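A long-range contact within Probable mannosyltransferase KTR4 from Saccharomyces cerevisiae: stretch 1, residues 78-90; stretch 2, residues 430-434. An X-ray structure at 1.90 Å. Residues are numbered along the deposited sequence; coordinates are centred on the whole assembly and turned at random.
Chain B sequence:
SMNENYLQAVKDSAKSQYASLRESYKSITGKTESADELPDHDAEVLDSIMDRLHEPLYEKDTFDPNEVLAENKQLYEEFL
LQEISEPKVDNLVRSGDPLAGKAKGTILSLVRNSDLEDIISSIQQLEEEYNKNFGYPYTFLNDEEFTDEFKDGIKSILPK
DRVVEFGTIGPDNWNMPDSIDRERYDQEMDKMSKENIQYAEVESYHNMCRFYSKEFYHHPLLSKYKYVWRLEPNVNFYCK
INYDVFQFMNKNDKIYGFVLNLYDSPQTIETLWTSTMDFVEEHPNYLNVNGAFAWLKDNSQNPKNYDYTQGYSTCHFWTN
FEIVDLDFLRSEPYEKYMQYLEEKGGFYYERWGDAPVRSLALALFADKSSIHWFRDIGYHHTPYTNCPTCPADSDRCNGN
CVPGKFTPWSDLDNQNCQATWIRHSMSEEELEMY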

ATOM      1  N   GLU B  78     -10.941  13.037  14.510  1.00 19.49           N
ATOM      2  CA  GLU B  78     -12.101  12.394  15.100  1.00 23.03           C
ATOM      3  C   GLU B  78     -12.007  10.919  15.016  1.00 22.06           C
ATOM      4  O   GLU B  78     -12.508  10.198  15.892  1.00 19.12           O
ATOM      5  CB  GLU B  78     -13.383  12.869  14.398  1.00 25.80           C
ATOM      6  CG  GLU B  78     -13.733  14.295  14.840  1.00 33.45           C
ATOM      7  CD  GLU B  78     -14.784  15.030  13.960  1.00 37.24           C
ATOM      8  OE1 GLU B  78     -15.168  14.559  12.872  1.00 32.81           O
ATOM      9  OE2 GLU B  78     -15.156  16.168  14.343  1.00 43.58           O
ATOM     10  N   PHE B  79     -11.387  10.403  13.953  1.00 17.99           N
ATOM     11  CA  PHE B  79     -11.216   8.968  13.936  1.00 17.84           C
ATOM     12  C   PHE B  79     -10.080   8.491  14.816  1.00 15.25           C
ATOM     13  O   PHE B  79     -10.213   7.523  15.553  1.00 17.71           O
ATOM     14  CB  PHE B  79     -11.095   8.434  12.484  1.00 16.47           C
ATOM     15  CG  PHE B  79     -12.435   8.200  11.839  1.00 16.99           C
ATOM     16  CD1 PHE B  79     -13.253   9.256  11.557  1.00 19.21           C
ATOM     17  CD2 PHE B  79     -12.888   6.925  11.552  1.00 17.03           C
ATOM     18  CE1 PHE B  79     -14.540   9.065  11.071  1.00 18.15           C
ATOM     19  CE2 PHE B  79     -14.138   6.714  10.982  1.00 18.68           C
ATOM     20  CZ  PHE B  79     -14.963   7.802  10.760  1.00 18.12           C
ATOM     21  N   LEU B  80      -8.932   9.139  14.697  1.00 17.08           N
ATOM     22  CA  LEU B  80      -7.737   8.682  15.419  1.00 17.40           C
ATOM     23  C   LEU B  80      -7.863   8.838  16.921  1.00 17.54           C
ATOM     24  O   LEU B  80      -7.312   8.003  17.671  1.00 19.56           O
ATOM     25  CB  LEU B  80      -6.502   9.369  14.895  1.00 18.69           C
ATOM     26  CG  LEU B  80      -5.782   8.691  13.752  1.00 20.04           C
ATOM     27  CD1 LEU B  80      -5.062   7.405  14.192  1.00 18.84           C
ATOM     28  CD2 LEU B  80      -6.708   8.343  12.582  1.00 17.04           C
ATOM     29  N   LEU B  81      -8.639   9.813  17.381  1.00 19.44           N
ATOM     30  CA  LEU B  81      -8.926   9.973  18.823  1.00 19.52           C
ATOM     31  C   LEU B  81     -10.067   9.193  19.311  1.00 20.61           C
ATOM     32  O   LEU B  81     -10.275   9.104  20.506  1.00 20.36           O
ATOM     33  CB  LEU B  81      -9.056  11.449  19.258  1.00 22.95           C
ATOM     34  CG  LEU B  81      -7.910  12.356  18.880  1.00 24.63           C
ATOM     35  CD1 LEU B  81      -8.208  13.770  19.408  1.00 28.00           C
ATOM     36  CD2 LEU B  81      -6.565  11.842  19.361  1.00 24.56           C
ATOM     37  N   GLN B  82     -10.728   8.418  18.466  1.00 20.51           N
ATOM     38  CA  GLN B  82     -11.805   7.493  18.964  1.00 23.40           C
ATOM     39  C   GLN B  82     -11.145   6.294  19.611  1.00 23.40           C
ATOM     40  O   GLN B  82     -10.210   5.693  19.054  1.00 19.82           O
ATOM     41  CB  GLN B  82     -12.646   7.056  17.759  1.00 23.52           C
ATOM     42  CG  GLN B  82     -13.746   6.038  17.971  1.00 23.68           C
ATOM     43  CD  GLN B  82     -14.402   5.589  16.603  1.00 27.59           C
ATOM     44  OE1 GLN B  82     -14.264   6.220  15.527  1.00 27.15           O
ATOM     45  NE2 GLN B  82     -15.062   4.456  16.652  1.00 38.49           N
ATOM     46  N   GLU B  83     -11.628   5.904  20.782  1.00 19.10           N
ATOM     47  CA  GLU B  83     -11.144   4.694  21.439  1.00 22.13           C
ATOM     48  C   GLU B  83     -11.534   3.462  20.629  1.00 21.08           C
ATOM     49  O   GLU B  83     -12.704   3.250  20.387  1.00 19.21           O
ATOM     50  CB  GLU B  83     -11.748   4.546  22.848  1.00 24.05           C
ATOM     51  CG  GLU B  83     -11.218   5.626  23.747  1.00 27.27           C
ATOM     52  CD  GLU B  83     -11.927   5.628  25.116  1.00 34.25           C
ATOM     53  OE1 GLU B  83     -12.600   4.665  25.469  1.00 32.19           O
ATOM     54  OE2 GLU B  83     -11.821   6.605  25.811  1.00 36.78           O
ATOM     55  N   ILE B  84     -10.570   2.674  20.205  1.00 18.84           N
ATOM     56  CA  ILE B  84     -10.840   1.413  19.542  1.00 18.47           C
ATOM     57  C   ILE B  84     -10.013   0.302  20.163  1.00 18.88           C
ATOM     58  O   ILE B  84      -9.113   0.549  20.956  1.00 19.57           O
ATOM     59  CB  ILE B  84     -10.513   1.499  18.028  1.00 18.39           C
ATOM     60  CG1 ILE B  84      -9.002   1.683  17.815  1.00 16.82           C
ATOM     61  CG2 ILE B  84     -11.252   2.638  17.389  1.00 18.07           C
ATOM     62  CD1 ILE B  84      -8.585   1.604  16.347  1.00 19.51           C
ATOM     63  N   SER B  85     -10.353  -0.911  19.794  1.00 20.17           N
ATOM     64  CA  SER B  85      -9.564  -2.070  20.185  1.00 23.47           C
ATOM     65  C   SER B  85      -9.315  -3.063  19.051  1.00 19.95           C
ATOM     66  O   SER B  85      -8.168  -3.189  18.615  1.00 23.70           O
ATOM     67  CB  SER B  85     -10.162  -2.787  21.381  1.00 27.34           C
ATOM     68  OG  SER B  85     -11.420  -3.072  21.022  1.00 34.18           O
ATOM     69  N   GLU B  86     -10.353  -3.744  18.592  1.00 18.48           N
ATOM     70  CA  GLU B  86     -10.258  -4.748  17.573  1.00 20.16           C
ATOM     71  C   GLU B  86     -11.437  -4.666  16.646  1.00 19.03           C
ATOM     72  O   GLU B  86     -12.416  -4.084  17.004  1.00 19.68           O
ATOM     73  CB  GLU B  86     -10.393  -6.154  18.165  1.00 22.84           C
ATOM     74  CG  GLU B  86      -9.622  -6.458  19.353  1.00 26.65           C
ATOM     75  CD  GLU B  86      -9.712  -7.926  19.630  1.00 27.12           C
ATOM     76  OE1 GLU B  86     -10.795  -8.413  20.006  1.00 27.25           O
ATOM     77  OE2 GLU B  86      -8.710  -8.591  19.459  1.00 29.22           O
ATOM     78  N   PRO B  87     -11.380  -5.334  15.473  1.00 17.93           N
ATOM     79  CA  PRO B  87     -12.521  -5.257  14.561  1.00 18.41           C
ATOM     80  C   PRO B  87     -13.744  -5.807  15.252  1.00 21.56           C
ATOM     81  O   PRO B  87     -13.646  -6.817  15.972  1.00 21.96           O
ATOM     82  CB  PRO B  87     -12.099  -6.129  13.417  1.00 18.43           C
ATOM     83  CG  PRO B  87     -10.616  -6.043  13.418  1.00 17.04           C
ATOM     84  CD  PRO B  87     -10.253  -6.013  14.844  1.00 17.32           C
ATOM     85  N   LYS B  88     -14.879  -5.163  15.020  1.00 23.69           N
ATOM     86  CA  LYS B  88     -16.157  -5.555  15.660  1.00 27.21           C
ATOM     87  C   LYS B  88     -16.875  -6.555  14.783  1.00 28.25           C
ATOM     88  O   LYS B  88     -17.832  -6.220  14.083  1.00 27.13           O
ATOM     89  CB  LYS B  88     -16.978  -4.303  15.870  1.00 28.45           C
ATOM     90  CG  LYS B  88     -16.314  -3.464  16.932  1.00 32.54           C
ATOM     91  CD  LYS B  88     -17.069  -2.187  17.055  1.00 41.02           C
ATOM     92  CE  LYS B  88     -16.977  -1.694  18.465  1.00 45.95           C
ATOM     93  NZ  LYS B  88     -17.922  -0.559  18.597  1.00 52.52           N
ATOM     94  N   VAL B  89     -16.348  -7.760  14.740  1.00 23.12           N
ATOM     95  CA  VAL B  89     -16.885  -8.832  13.968  1.00 27.43           C
ATOM     96  C   VAL B  89     -16.899  -9.995  14.910  1.00 29.66           C
ATOM     97  O   VAL B  89     -16.144 -10.032  15.867  1.00 30.24           O
ATOM     98  CB  VAL B  89     -16.073  -9.206  12.686  1.00 29.33           C
ATOM     99  CG1 VAL B  89     -16.095  -8.058  11.710  1.00 30.53           C
ATOM    100  CG2 VAL B  89     -14.626  -9.612  12.995  1.00 30.43           C
ATOM    101  N   ASP B  90     -17.725 -10.988  14.653  1.00 34.33           N
ATOM    102  CA  ASP B  90     -17.835 -12.079  15.642  1.00 41.28           C
ATOM    103  C   ASP B  90     -16.948 -13.303  15.277  1.00 38.74           C
ATOM    104  O   ASP B  90     -16.986 -14.316  15.951  1.00 43.37           O
ATOM    105  CB  ASP B  90     -19.320 -12.492  15.824  1.00 47.28           C
ATOM    106  CG  ASP B  90     -19.999 -12.860  14.494  1.00 59.62           C
ATOM    107  OD1 ASP B  90     -19.296 -13.168  13.489  1.00 64.42           O
ATOM    108  OD2 ASP B  90     -21.245 -12.837  14.444  1.00 73.57           O
TER
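Stretch 2 430-434: ELEMY

The apolar centre of the contact is built by the last two residues of the chain, Met 433 and Tyr 434, packed on Ile 84, Pro 87 and Val 89. Tyr 434 (chi1 -68°, chi2 -91°) loses 151 Å² to stretch 1, the largest share of the 529 Å² buried in all. Its ring approaches the proline obliquely, with Tyr 434 CE1 3.7 Å from Pro 87 CD, while Tyr 434 CB lies 3.8 Å from Ile 84 CG2. The CA-to-CB bond of Met 433 points away, yet its sulfur reaches stretch 1: Met 433 SD is 3.7 Å from Val 89 CG1 and 4.0 Å from Pro 87 CB. A separate apolar contact joins Phe 79 CZ to Leu 431 CD2 at 3.7 Å; both side chains start sideways and their ends draw nearer.

The CA register gives a local order only. Lys 88 CA lies 5.2 Å from Met 433 CA and Pro 87 CA 5.1 Å from Tyr 434 CA, so the numbering runs oppositely in the two stretches here. Stretch 2 leaves its helix at Glu 432 (phi/psi -100°/14°), and beyond it the backbones meet in one direct hydrogen bond, Lys 88 N to Met 433 O, 2.7 Å with an N-H...O angle of 160°. The same Met 433 O receives a CA-H...O contact from Pro 87 CA at 3.3 Å.

At the polar edge, water mediates much of the contact with the C-terminal carboxylate. Water 1 donates to Tyr 434 OXT (2.8 Å) and accepts from Gln 82 NE2 (2.8 Å); water 3 donates to Tyr 434 O (2.7 Å) and accepts from Ser 85 N (2.9 Å). Lys 88 NZ stands 4.4 Å from Tyr 434 OXT, beyond salt-bridge range, but water 4 links them, at 3.0 Å from Lys 88 NZ and 2.6 Å from Tyr 434 OXT.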

ATOM      1  N   GLU B 430     -17.967  -0.270   7.078  1.00 19.58           N
ATOM      2  CA  GLU B 430     -16.516   0.049   7.341  1.00 20.53           C
ATOM      3  C   GLU B 430     -16.407   1.041   8.488  1.00 20.70           C
ATOM      4  O   GLU B 430     -15.594   0.894   9.379  1.00 20.64           O
ATOM      5  CB  GLU B 430     -15.849   0.594   6.098  1.00 21.18           C
ATOM      6  CG  GLU B 430     -15.690  -0.372   4.961  1.00 25.63           C
ATOM      7  CD  GLU B 430     -17.040  -0.656   4.221  1.00 29.16           C
ATOM      8  OE1 GLU B 430     -17.616   0.337   3.754  1.00 30.47           O
ATOM      9  OE2 GLU B 430     -17.444  -1.857   4.100  1.00 28.81           O
ATOM     10  N   LEU B 431     -17.240   2.063   8.449  1.00 20.23           N
ATOM     11  CA  LEU B 431     -17.164   3.098   9.451  1.00 21.54           C
ATOM     12  C   LEU B 431     -17.390   2.513  10.814  1.00 24.38           C
ATOM     13  O   LEU B 431     -16.813   3.076  11.767  1.00 29.96           O
ATOM     14  CB  LEU B 431     -18.196   4.241   9.242  1.00 23.23           C
ATOM     15  CG  LEU B 431     -18.039   5.046   7.991  1.00 24.27           C
ATOM     16  CD1 LEU B 431     -19.283   5.930   7.774  1.00 24.14           C
ATOM     17  CD2 LEU B 431     -16.808   5.956   8.083  1.00 24.98           C
ATOM     18  N   GLU B 432     -18.194   1.461  10.940  1.00 20.84           N
ATOM     19  CA  GLU B 432     -18.523   0.862  12.242  1.00 25.38           C
ATOM     20  C   GLU B 432     -17.752  -0.389  12.617  1.00 25.85           C
ATOM     21  O   GLU B 432     -18.012  -1.074  13.601  1.00 22.32           O
ATOM     22  CB  GLU B 432     -20.050   0.681  12.329  1.00 30.61           C
ATOM     23  CG  GLU B 432     -20.733   2.101  12.189  1.00 32.38           C
ATOM     24  CD  GLU B 432     -22.300   2.091  12.209  1.00 41.74           C
ATOM     25  OE1 GLU B 432     -22.894   1.069  12.652  1.00 41.52           O
ATOM     26  OE2 GLU B 432     -22.935   3.104  11.816  1.00 31.16           O
ATOM     27  N   MET B 433     -16.677  -0.627  11.867  1.00 22.20           N
ATOM     28  CA  MET B 433     -15.895  -1.852  11.996  1.00 23.33           C
ATOM     29  C   MET B 433     -14.993  -1.768  13.250  1.00 21.18           C
ATOM     30  O   MET B 433     -14.594  -2.782  13.782  1.00 22.48           O
ATOM     31  CB  MET B 433     -15.088  -1.998  10.730  1.00 24.18           C
ATOM     32  CG  MET B 433     -14.108  -3.063  10.692  1.00 29.07           C
ATOM     33  SD  MET B 433     -14.804  -4.666  10.827  1.00 32.53           S
ATOM     34  CE  MET B 433     -15.116  -4.939   9.085  1.00 31.73           C
ATOM     35  N   TYR B 434     -14.689  -0.572  13.721  1.00 17.91           N
ATOM     36  CA  TYR B 434     -13.948  -0.387  14.980  1.00 18.72           C
ATOM     37  C   TYR B 434     -14.663   0.522  15.928  1.00 21.76           C
ATOM     38  O   TYR B 434     -14.274   0.495  17.089  1.00 22.76           O
ATOM     39  CB  TYR B 434     -12.567   0.225  14.741  1.00 18.85           C
ATOM     40  CG  TYR B 434     -11.622  -0.689  14.015  1.00 17.55           C
ATOM     41  CD1 TYR B 434     -10.765  -1.556  14.709  1.00 16.72           C
ATOM     42  CD2 TYR B 434     -11.510  -0.635  12.597  1.00 17.39           C
ATOM     43  CE1 TYR B 434      -9.904  -2.446  14.025  1.00 16.96           C
ATOM     44  CE2 TYR B 434     -10.625  -1.499  11.918  1.00 17.89           C
ATOM     45  CZ  TYR B 434      -9.820  -2.398  12.637  1.00 17.00           C
ATOM     46  OH  TYR B 434      -8.925  -3.185  11.928  1.00 16.86           O
ATOM     47  OXT TYR B 434     -15.541   1.329  15.459  1.00 24.11           O
TER
HETATM   48  O   HOH W   1     -15.632   3.709  14.042  1.00 25.76           O
HETATM   49  O   HOH W   2     -14.830   2.435  18.797  1.00 27.30           O
HETATM   50  O   HOH W   3     -12.715  -1.389  18.111  1.00 20.28           O
HETATM   51  O   HOH W   4     -17.667   1.866  16.822  1.00 31.51           O
HETATM   52  O   HOH W   5     -19.013   0.280  15.843  1.00 38.79           O